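PDB 4HCY: thiaminase-I from Naegleria gruberi, which is a thiaminase I-like protein with a two-lobed fold resembling periplasmic binding proteins, and holds the ligand 0YN in its interlobe cleft. Local coordinates for residues S67-F72 with Y261-A266; G12-L17 with F51-D56. All coordinates share one frame; numbering follows the deposited sequence.

Interaction 1: residues S67-F72 with Y261-A266; sequences STDSIF and YTDVLA. With 0YN (2-{4-[(4-amino-2-methylpyrimidin-5-yl)methyl]-3-methylthiophen-2-yl}ethanol), chain G.
Two aspartates, Asp69 and Asp263, face each other as a non-hydrogen-bonded pair of antiparallel strands, their CA atoms 4.3 Å apart, and both turn their carboxylates to the same amino group of 0YN. The carboxylate planes stand 74° apart, with Asp69 OD1 and Asp263 OD1 separated by 4.4 Å, so the two carboxylates are steeply turned against each other rather than stacked. Asp263 has CG anti to its carbonyl carbon (chi1 -62°), which carries the carboxylate along the pyrimidine: OD1 accepts a hydrogen bond from 0YN N4' (3.1 Å, 156° at the hydrogen), while OD2 lies 2.9 Å from 0YN N3'. Asp69 OD2 comes within 3.0 Å of the same N4' and is also hydrogen-bonded to Tyr54. Its other oxygen, OD1, accepts from Ile71 N, closing an Asx turn where strand 65-69 gives way to loop. These residues sit in the central mixed sheet, where strand 261-267 lies between strands 65-69 and 114-125; Thr68 and Val264 form the hydrogen-bonded pair, exchanging two backbone bonds. Beyond the strand end the pairing is prolonged by Ser70 N, which donates to Thr262 O at 2.8 Å. Ser70 OG and Thr262 OG1 add a hydroxyl-to-hydroxyl bond of 2.6 Å, and Ser104 provides a further partner for the threonine. On the face that carries both aspartates, Ser67 CB packs against Leu265 CD2. At the cleft end, one face of the Tyr261 ring is covered by 0YN C35, 4.0 Å above the ring plane.

Interaction 2: residues G12-L17 with F51-D56; sequences GLFPYL and FDCYSD. With 0YN (2-{4-[(4-amino-2-methylpyrimidin-5-yl)methyl]-3-methylthiophen-2-yl}ethanol), chain G.
Gly12 CA lies against Phe51 CB at 3.6 Å, at the end of the strand that carries Gly12 and Leu13. The next peptide supplies the backbone link: Leu13 O accepts from Phe51 N at 2.8 Å in a nearly straight bond, 171° at the hydrogen. Phe14, with CG anti to the backbone N (chi1 -174°), extends its ring to the ligand pocket, where CE1 meets Tyr54 CE2 at 3.9 Å and CZ approaches 0YN N3' to 3.3 Å. Pro15 then places CD 3.4 Å from Phe51 O. Tyr16, at the centre of an inverse gamma turn, receives the edge of Tyr54 on its ring face in an offset edge-to-face pair, centroids 5.4 Å apart and planes at 69°. Sulfur S1 of 0YN also lies over a face of Tyr16, and Tyr54 is sandwiched between 0YN C5A and Cys53 SG on its two faces. Tyr16 OH donates to Asp52 OD1 at 2.7 Å, while Tyr54 N reaches that oxygen from the opposite face of the carboxylate, making an Asx turn. One acceptor oxygen thus ties the phenol of Tyr16 to the backbone that carries Tyr54, an arrangement consistent with holding the two pocket rings in a set relation.

In the fold
Interaction 2 closes before interaction 1 opens along the chain, yet their centres lie about 9 Å apart and both touch 0YN. They share one mixed sheet: strand 8-13 runs parallel between 44-50 and 65-69, and 65-69 then pairs antiparallel with 261-267, although 188 residues separate the segments 67-72 and 261-266. Besides the Asp69-Tyr54 bond, direct contact includes Ser67 N near Gly12 O (2.8 Å, probably hydrogen-bonded) and Phe14 CD2 packing 3.3 Å from Asp263 OD2. The strand ends and following loops therefore converge on one pocket: interaction 1 contributes chiefly acidic groups beside the pyrimidine, interaction 2 aromatic rings around both rings of the ligand.

Interaction 1: residues S67-F72 with Y261-A266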
ATOM      1  N   SER A  67      -1.464 -12.967  -1.904  1.00 70.41           N
ATOM      2  CA  SER A  67      -1.022 -11.583  -2.017  1.00 70.41           C
ATOM      3  C   SER A  67      -0.950 -10.941  -0.638  1.00 70.41           C
ATOM      4  O   SER A  67      -1.978 -10.622  -0.037  1.00 70.41           O
ATOM      5  CB  SER A  67      -1.967 -10.788  -2.917  1.00 76.74           C
ATOM      6  OG  SER A  67      -1.555  -9.437  -3.020  1.00 76.74           O
ATOM      7  N   THR A  68       0.265 -10.754  -0.137  1.00 50.26           N
ATOM      8  CA  THR A  68       0.458 -10.182   1.189  1.00 50.26           C
ATOM      9  C   THR A  68       1.118  -8.810   1.136  1.00 50.26           C
ATOM     10  O   THR A  68       1.882  -8.510   0.219  1.00 50.26           O
ATOM     11  CB  THR A  68       1.316 -11.101   2.080  1.00 53.47           C
ATOM     12  OG1 THR A  68       1.585 -10.446   3.326  1.00 53.47           O
ATOM     13  CG2 THR A  68       2.636 -11.427   1.395  1.00 53.47           C
ATOM     14  N   ASP A  69       0.810  -7.978   2.125  1.00 49.32           N
ATOM     15  CA  ASP A  69       1.521  -6.724   2.314  1.00 49.32           C
ATOM     16  C   ASP A  69       2.949  -7.082   2.700  1.00 49.32           C
ATOM     17  O   ASP A  69       3.170  -7.948   3.547  1.00 49.32           O
ATOM     18  CB  ASP A  69       0.860  -5.898   3.420  1.00 56.58           C
ATOM     19  CG  ASP A  69       1.387  -4.472   3.491  1.00 56.58           C
ATOM     20  OD1 ASP A  69       2.556  -4.232   3.119  1.00 56.58           O
ATOM     21  OD2 ASP A  69       0.626  -3.584   3.931  1.00 56.58           O
ATOM     22  N   SER A  70       3.917  -6.415   2.078  1.00 65.86           N
ATOM     23  CA  SER A  70       5.326  -6.700   2.333  1.00 65.86           C
ATOM     24  C   SER A  70       5.738  -6.349   3.763  1.00 65.86           C
ATOM     25  O   SER A  70       6.824  -6.716   4.209  1.00 65.86           O
ATOM     26  CB  SER A  70       6.214  -5.962   1.330  1.00 59.99           C
ATOM     27  OG  SER A  70       5.982  -4.565   1.374  1.00 59.99           O
ATOM     28  N   ILE A  71       4.860  -5.647   4.474  1.00 60.64           N
ATOM     29  CA  ILE A  71       5.110  -5.256   5.858  1.00 60.64           C
ATOM     30  C   ILE A  71       5.276  -6.475   6.770  1.00 60.64           C
ATOM     31  O   ILE A  71       5.909  -6.393   7.822  1.00 60.64           O
ATOM     32  CB  ILE A  71       3.981  -4.342   6.397  1.00 61.07           C
ATOM     33  CG1 ILE A  71       4.415  -3.634   7.684  1.00 61.07           C
ATOM     34  CG2 ILE A  71       2.694  -5.130   6.609  1.00 61.07           C
ATOM     35  CD1 ILE A  71       3.335  -2.769   8.297  1.00 61.07           C
ATOM     36  N   PHE A  72       4.715  -7.606   6.353  1.00 62.02           N
ATOM     37  CA  PHE A  72       4.801  -8.836   7.131  1.00 62.02           C
ATOM     38  C   PHE A  72       5.676  -9.872   6.436  1.00 62.02           C
ATOM     39  O   PHE A  72       5.818 -10.995   6.917  1.00 62.02           O
ATOM     40  CB  PHE A  72       3.406  -9.419   7.364  1.00 49.64           C
ATOM     41  CG  PHE A  72       2.511  -8.543   8.191  1.00 49.64           C
ATOM     42  CD1 PHE A  72       3.036  -7.726   9.178  1.00 49.64           C
ATOM     43  CD2 PHE A  72       1.143  -8.537   7.980  1.00 49.64           C
ATOM     44  CE1 PHE A  72       2.213  -6.919   9.940  1.00 49.64           C
ATOM     45  CE2 PHE A  72       0.313  -7.732   8.738  1.00 49.64           C
ATOM     46  CZ  PHE A  72       0.849  -6.922   9.720  1.00 49.64           C
ATOM     47  N   TYR A 261       3.750   1.403   0.648  1.00 62.94           N
ATOM     48  CA  TYR A 261       3.271   0.039   0.839  1.00 62.94           C
ATOM     49  C   TYR A 261       3.398  -0.731  -0.469  1.00 62.94           C
ATOM     50  O   TYR A 261       3.178  -0.175  -1.545  1.00 62.94           O
ATOM     51  CB  TYR A 261       1.802   0.031   1.271  1.00 77.96           C
ATOM     52  CG  TYR A 261       1.518   0.691   2.600  1.00 77.96           C
ATOM     53  CD1 TYR A 261       1.731   0.015   3.795  1.00 77.96           C
ATOM     54  CD2 TYR A 261       1.010   1.983   2.659  1.00 77.96           C
ATOM     55  CE1 TYR A 261       1.461   0.612   5.011  1.00 77.96           C
ATOM     56  CE2 TYR A 261       0.738   2.588   3.872  1.00 77.96           C
ATOM     57  CZ  TYR A 261       0.965   1.899   5.043  1.00 77.96           C
ATOM     58  OH  TYR A 261       0.694   2.500   6.252  1.00 77.96           O
ATOM     59  N   THR A 262       3.757  -2.008  -0.380  1.00 54.22           N
ATOM     60  CA  THR A 262       3.751  -2.881  -1.551  1.00 54.22           C
ATOM     61  C   THR A 262       3.115  -4.223  -1.220  1.00 54.22           C
ATOM     62  O   THR A 262       3.466  -4.859  -0.226  1.00 54.22           O
ATOM     63  CB  THR A 262       5.168  -3.144  -2.106  1.00 55.57           C
ATOM     64  OG1 THR A 262       5.941  -3.858  -1.135  1.00 55.57           O
ATOM     65  CG2 THR A 262       5.869  -1.842  -2.465  1.00 55.57           C
ATOM     66  N   ASP A 263       2.173  -4.649  -2.055  1.00 63.40           N
ATOM     67  CA  ASP A 263       1.595  -5.980  -1.932  1.00 63.40           C
ATOM     68  C   ASP A 263       2.348  -6.936  -2.845  1.00 63.40           C
ATOM     69  O   ASP A 263       2.655  -6.602  -3.989  1.00 63.40           O
ATOM     70  CB  ASP A 263       0.109  -5.962  -2.283  1.00 62.63           C
ATOM     71  CG  ASP A 263      -0.696  -5.078  -1.354  1.00 62.63           C
ATOM     72  OD1 ASP A 263      -0.261  -4.875  -0.201  1.00 62.63           O
ATOM     73  OD2 ASP A 263      -1.762  -4.587  -1.775  1.00 62.63           O
ATOM     74  N   VAL A 264       2.651  -8.123  -2.333  1.00 71.52           N
ATOM     75  CA  VAL A 264       3.495  -9.067  -3.051  1.00 71.52           C
ATOM     76  C   VAL A 264       2.843 -10.440  -3.204  1.00 71.52           C
ATOM     77  O   VAL A 264       2.429 -11.055  -2.222  1.00 71.52           O
ATOM     78  CB  VAL A 264       4.862  -9.224  -2.350  1.00 62.88           C
ATOM     79  CG1 VAL A 264       5.628 -10.397  -2.925  1.00 62.88           C
ATOM     80  CG2 VAL A 264       5.671  -7.941  -2.468  1.00 62.88           C
ATOM     81  N   LEU A 265       2.752 -10.909  -4.445  1.00 55.65           N
ATOM     82  CA  LEU A 265       2.258 -12.252  -4.729  1.00 55.65           C
ATOM     83  C   LEU A 265       3.355 -13.280  -4.477  1.00 55.65           C
ATOM     84  O   LEU A 265       4.342 -13.338  -5.211  1.00 55.65           O
ATOM     85  CB  LEU A 265       1.772 -12.350  -6.176  1.00 42.75           C
ATOM     86  CG  LEU A 265       0.445 -11.666  -6.508  1.00 42.75           C
ATOM     87  CD1 LEU A 265       0.282 -11.510  -8.011  1.00 42.75           C
ATOM     88  CD2 LEU A 265      -0.714 -12.458  -5.928  1.00 42.75           C
ATOM     89  N   ALA A 266       3.181 -14.089  -3.437  1.00 60.75           N
ATOM     90  CA  ALA A 266       4.191 -15.070  -3.057  1.00 60.75           C
ATOM     91  C   ALA A 266       3.711 -16.500  -3.274  1.00 60.75           C
ATOM     92  O   ALA A 266       2.511 -16.773  -3.261  1.00 60.75           O
ATOM     93  CB  ALA A 266       4.608 -14.864  -1.607  1.00 56.29           C
TER
HETATM   94  C2A 0YN G 401      -2.972  -1.612  -2.660  1.00128.90           C
HETATM   95  C35 0YN G 401      -2.379  -0.394   2.910  1.00128.90           C
HETATM   96  C2  0YN G 401      -4.742  -1.356   3.146  1.00128.90           C
HETATM   97  S1  0YN G 401      -5.784  -1.996   4.377  1.00128.90           S
HETATM   98  C5  0YN G 401      -4.658  -1.807   5.665  1.00128.90           C
HETATM   99  C4  0YN G 401      -3.411  -1.209   5.107  1.00128.90           C
HETATM  100  C4A 0YN G 401      -2.181  -0.890   5.917  1.00128.90           C
HETATM  101  C5A 0YN G 401      -5.131  -2.245   7.031  1.00128.90           C
HETATM  102  C5B 0YN G 401      -5.093  -1.073   8.002  1.00128.90           C
HETATM  103  O5G 0YN G 401      -5.738  -1.448   9.222  1.00128.90           O
HETATM  104  N1' 0YN G 401      -3.446  -0.218  -0.677  1.00128.90           N
HETATM  105  C2' 0YN G 401      -2.815  -1.293  -1.198  1.00128.90           C
HETATM  106  N3' 0YN G 401      -2.047  -2.082  -0.418  1.00128.90           N
HETATM  107  C4' 0YN G 401      -1.897  -1.810   0.895  1.00128.90           C
HETATM  108  N4' 0YN G 401      -1.126  -2.606   1.673  1.00128.90           N
HETATM  109  C5' 0YN G 401      -2.538  -0.715   1.441  1.00128.90           C
HETATM  110  C6' 0YN G 401      -3.321   0.086   0.619  1.00128.90           C
HETATM  111  C3  0YN G 401      -3.512  -0.989   3.715  1.00128.90           C

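Interaction 2: residues G12-L17 with F51-D56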
ATOM      1  N   GLY A  12      -4.904 -16.677  -3.179  1.00 63.32           N
ATOM      2  CA  GLY A  12      -5.350 -15.689  -2.213  1.00 63.32           C
ATOM      3  C   GLY A  12      -5.068 -14.276  -2.687  1.00 63.32           C
ATOM      4  O   GLY A  12      -3.912 -13.883  -2.838  1.00 63.32           O
ATOM      5  N   LEU A  13      -6.126 -13.508  -2.921  1.00 49.70           N
ATOM      6  CA  LEU A  13      -5.982 -12.152  -3.441  1.00 49.70           C
ATOM      7  C   LEU A  13      -6.055 -11.100  -2.342  1.00 49.70           C
ATOM      8  O   LEU A  13      -6.693 -11.306  -1.310  1.00 49.70           O
ATOM      9  CB  LEU A  13      -7.054 -11.869  -4.497  1.00 48.36           C
ATOM     10  CG  LEU A  13      -7.063 -12.765  -5.737  1.00 48.36           C
ATOM     11  CD1 LEU A  13      -8.161 -12.335  -6.697  1.00 48.36           C
ATOM     12  CD2 LEU A  13      -5.706 -12.751  -6.423  1.00 48.36           C
ATOM     13  N   PHE A  14      -5.391  -9.971  -2.576  1.00 50.07           N
ATOM     14  CA  PHE A  14      -5.473  -8.821  -1.684  1.00 50.07           C
ATOM     15  C   PHE A  14      -6.875  -8.229  -1.788  1.00 50.07           C
ATOM     16  O   PHE A  14      -7.256  -7.712  -2.836  1.00 50.07           O
ATOM     17  CB  PHE A  14      -4.418  -7.784  -2.077  1.00 53.50           C
ATOM     18  CG  PHE A  14      -4.321  -6.621  -1.129  1.00 53.50           C
ATOM     19  CD1 PHE A  14      -3.577  -6.719   0.036  1.00 53.50           C
ATOM     20  CD2 PHE A  14      -4.962  -5.426  -1.411  1.00 53.50           C
ATOM     21  CE1 PHE A  14      -3.482  -5.651   0.906  1.00 53.50           C
ATOM     22  CE2 PHE A  14      -4.871  -4.354  -0.546  1.00 53.50           C
ATOM     23  CZ  PHE A  14      -4.130  -4.466   0.615  1.00 53.50           C
ATOM     24  N   PRO A  15      -7.650  -8.311  -0.696  1.00 58.76           N
ATOM     25  CA  PRO A  15      -9.078  -7.976  -0.715  1.00 58.76           C
ATOM     26  C   PRO A  15      -9.382  -6.499  -0.466  1.00 58.76           C
ATOM     27  O   PRO A  15     -10.527  -6.083  -0.644  1.00 58.76           O
ATOM     28  CB  PRO A  15      -9.629  -8.810   0.438  1.00 55.10           C
ATOM     29  CG  PRO A  15      -8.509  -8.825   1.426  1.00 55.10           C
ATOM     30  CD  PRO A  15      -7.222  -8.809   0.624  1.00 55.10           C
ATOM     31  N   TYR A  16      -8.385  -5.724  -0.057  1.00 64.15           N
ATOM     32  CA  TYR A  16      -8.618  -4.326   0.292  1.00 64.15           C
ATOM     33  C   TYR A  16      -8.491  -3.395  -0.911  1.00 64.15           C
ATOM     34  O   TYR A  16      -7.561  -2.593  -1.005  1.00 64.15           O
ATOM     35  CB  TYR A  16      -7.700  -3.890   1.434  1.00 56.79           C
ATOM     36  CG  TYR A  16      -7.941  -4.663   2.709  1.00 56.79           C
ATOM     37  CD1 TYR A  16      -8.914  -4.261   3.614  1.00 56.79           C
ATOM     38  CD2 TYR A  16      -7.206  -5.804   3.000  1.00 56.79           C
ATOM     39  CE1 TYR A  16      -9.142  -4.968   4.779  1.00 56.79           C
ATOM     40  CE2 TYR A  16      -7.429  -6.518   4.161  1.00 56.79           C
ATOM     41  CZ  TYR A  16      -8.397  -6.095   5.046  1.00 56.79           C
ATOM     42  OH  TYR A  16      -8.622  -6.804   6.204  1.00 56.79           O
ATOM     43  N   LEU A  17      -9.448  -3.517  -1.824  1.00 41.40           N
ATOM     44  CA  LEU A  17      -9.511  -2.685  -3.018  1.00 41.40           C
ATOM     45  C   LEU A  17     -10.686  -1.714  -2.888  1.00 41.40           C
ATOM     46  O   LEU A  17     -11.546  -1.905  -2.027  1.00 41.40           O
ATOM     47  CB  LEU A  17      -9.651  -3.573  -4.259  1.00 65.01           C
ATOM     48  CG  LEU A  17      -8.355  -3.828  -5.034  1.00 65.01           C
ATOM     49  CD1 LEU A  17      -7.284  -4.435  -4.138  1.00 65.01           C
ATOM     50  CD2 LEU A  17      -8.615  -4.721  -6.238  1.00 65.01           C
ATOM     51  N   PHE A  51      -7.654 -13.103   0.596  1.00 52.21           N
ATOM     52  CA  PHE A  51      -6.668 -13.464   1.609  1.00 52.21           C
ATOM     53  C   PHE A  51      -6.294 -12.256   2.459  1.00 52.21           C
ATOM     54  O   PHE A  51      -5.564 -11.370   2.014  1.00 52.21           O
ATOM     55  CB  PHE A  51      -5.422 -14.058   0.952  1.00 47.67           C
ATOM     56  CG  PHE A  51      -4.305 -14.349   1.915  1.00 47.67           C
ATOM     57  CD1 PHE A  51      -4.385 -15.422   2.786  1.00 47.67           C
ATOM     58  CD2 PHE A  51      -3.170 -13.556   1.936  1.00 47.67           C
ATOM     59  CE1 PHE A  51      -3.356 -15.694   3.670  1.00 47.67           C
ATOM     60  CE2 PHE A  51      -2.136 -13.823   2.817  1.00 47.67           C
ATOM     61  CZ  PHE A  51      -2.229 -14.892   3.685  1.00 47.67           C
ATOM     62  N   ASP A  52      -6.798 -12.233   3.688  1.00 56.49           N
ATOM     63  CA  ASP A  52      -6.567 -11.114   4.590  1.00 56.49           C
ATOM     64  C   ASP A  52      -5.224 -11.240   5.301  1.00 56.49           C
ATOM     65  O   ASP A  52      -5.122 -11.887   6.343  1.00 56.49           O
ATOM     66  CB  ASP A  52      -7.703 -11.016   5.612  1.00 48.83           C
ATOM     67  CG  ASP A  52      -7.583  -9.799   6.504  1.00 48.83           C
ATOM     68  OD1 ASP A  52      -6.856  -8.854   6.131  1.00 48.83           O
ATOM     69  OD2 ASP A  52      -8.223  -9.783   7.577  1.00 48.83           O
ATOM     70  N   CYS A  53      -4.199 -10.607   4.737  1.00 52.99           N
ATOM     71  CA  CYS A  53      -2.862 -10.631   5.323  1.00 52.99           C
ATOM     72  C   CYS A  53      -2.833  -9.875   6.647  1.00 52.99           C
ATOM     73  O   CYS A  53      -1.900 -10.021   7.436  1.00 52.99           O
ATOM     74  CB  CYS A  53      -1.837 -10.032   4.357  1.00 55.91           C
ATOM     75  SG  CYS A  53      -1.966  -8.241   4.138  1.00 55.91           S
ATOM     76  N   TYR A  54      -3.860  -9.065   6.885  1.00 45.59           N
ATOM     77  CA  TYR A  54      -3.970  -8.320   8.132  1.00 45.59           C
ATOM     78  C   TYR A  54      -4.716  -9.127   9.192  1.00 45.59           C
ATOM     79  O   TYR A  54      -5.352  -8.573  10.090  1.00 45.59           O
ATOM     80  CB  TYR A  54      -4.633  -6.962   7.894  1.00 55.18           C
ATOM     81  CG  TYR A  54      -3.888  -6.116   6.887  1.00 55.18           C
ATOM     82  CD1 TYR A  54      -2.632  -5.603   7.180  1.00 55.18           C
ATOM     83  CD2 TYR A  54      -4.435  -5.841   5.641  1.00 55.18           C
ATOM     84  CE1 TYR A  54      -1.942  -4.833   6.263  1.00 55.18           C
ATOM     85  CE2 TYR A  54      -3.753  -5.073   4.717  1.00 55.18           C
ATOM     86  CZ  TYR A  54      -2.507  -4.572   5.032  1.00 55.18           C
ATOM     87  OH  TYR A  54      -1.824  -3.807   4.115  1.00 55.18           O
ATOM     88  N   SER A  55      -4.625 -10.447   9.070  1.00 63.06           N
ATOM     89  CA  SER A  55      -5.157 -11.369  10.061  1.00 63.06           C
ATOM     90  C   SER A  55      -4.108 -12.436  10.346  1.00 63.06           C
ATOM     91  O   SER A  55      -3.678 -13.145   9.435  1.00 63.06           O
ATOM     92  CB  SER A  55      -6.443 -12.022   9.554  1.00 55.59           C
ATOM     93  OG  SER A  55      -6.893 -13.023  10.451  1.00 55.59           O
ATOM     94  N   ASP A  56      -3.692 -12.540  11.604  1.00 58.96           N
ATOM     95  CA  ASP A  56      -2.662 -13.500  11.991  1.00 58.96           C
ATOM     96  C   ASP A  56      -3.084 -14.941  11.719  1.00 58.96           C
ATOM     97  O   ASP A  56      -2.246 -15.804  11.461  1.00 58.96           O
ATOM     98  CB  ASP A  56      -2.287 -13.330  13.466  1.00 59.38           C
ATOM     99  CG  ASP A  56      -1.465 -12.083  13.719  1.00 59.38           C
ATOM    100  OD1 ASP A  56      -0.862 -11.560  12.757  1.00 59.38           O
ATOM    101  OD2 ASP A  56      -1.412 -11.630  14.882  1.00 59.38           O
TER
HETATM  102  C2A 0YN G 401      -2.972  -1.612  -2.660  1.00128.90           C
HETATM  103  C35 0YN G 401      -2.379  -0.394   2.910  1.00128.90           C
HETATM  104  C2  0YN G 401      -4.742  -1.356   3.146  1.00128.90           C
HETATM  105  S1  0YN G 401      -5.784  -1.996   4.377  1.00128.90           S
HETATM  106  C5  0YN G 401      -4.658  -1.807   5.665  1.00128.90           C
HETATM  107  C4  0YN G 401      -3.411  -1.209   5.107  1.00128.90           C
HETATM  108  C4A 0YN G 401      -2.181  -0.890   5.917  1.00128.90           C
HETATM  109  C5A 0YN G 401      -5.131  -2.245   7.031  1.00128.90           C
HETATM  110  C5B 0YN G 401      -5.093  -1.073   8.002  1.00128.90           C
HETATM  111  O5G 0YN G 401      -5.738  -1.448   9.222  1.00128.90           O
HETATM  112  N1' 0YN G 401      -3.446  -0.218  -0.677  1.00128.90           N
HETATM  113  C2' 0YN G 401      -2.815  -1.293  -1.198  1.00128.90           C
HETATM  114  N3' 0YN G 401      -2.047  -2.082  -0.418  1.00128.90           N
HETATM  115  C4' 0YN G 401      -1.897  -1.810   0.895  1.00128.90           C
HETATM  116  N4' 0YN G 401      -1.126  -2.606   1.673  1.00128.90           N
HETATM  117  C5' 0YN G 401      -2.538  -0.715   1.441  1.00128.90           C
HETATM  118  C6' 0YN G 401      -3.321   0.086   0.619  1.00128.90           C
HETATM  119  C3  0YN G 401      -3.512  -0.989   3.715  1.00128.90           C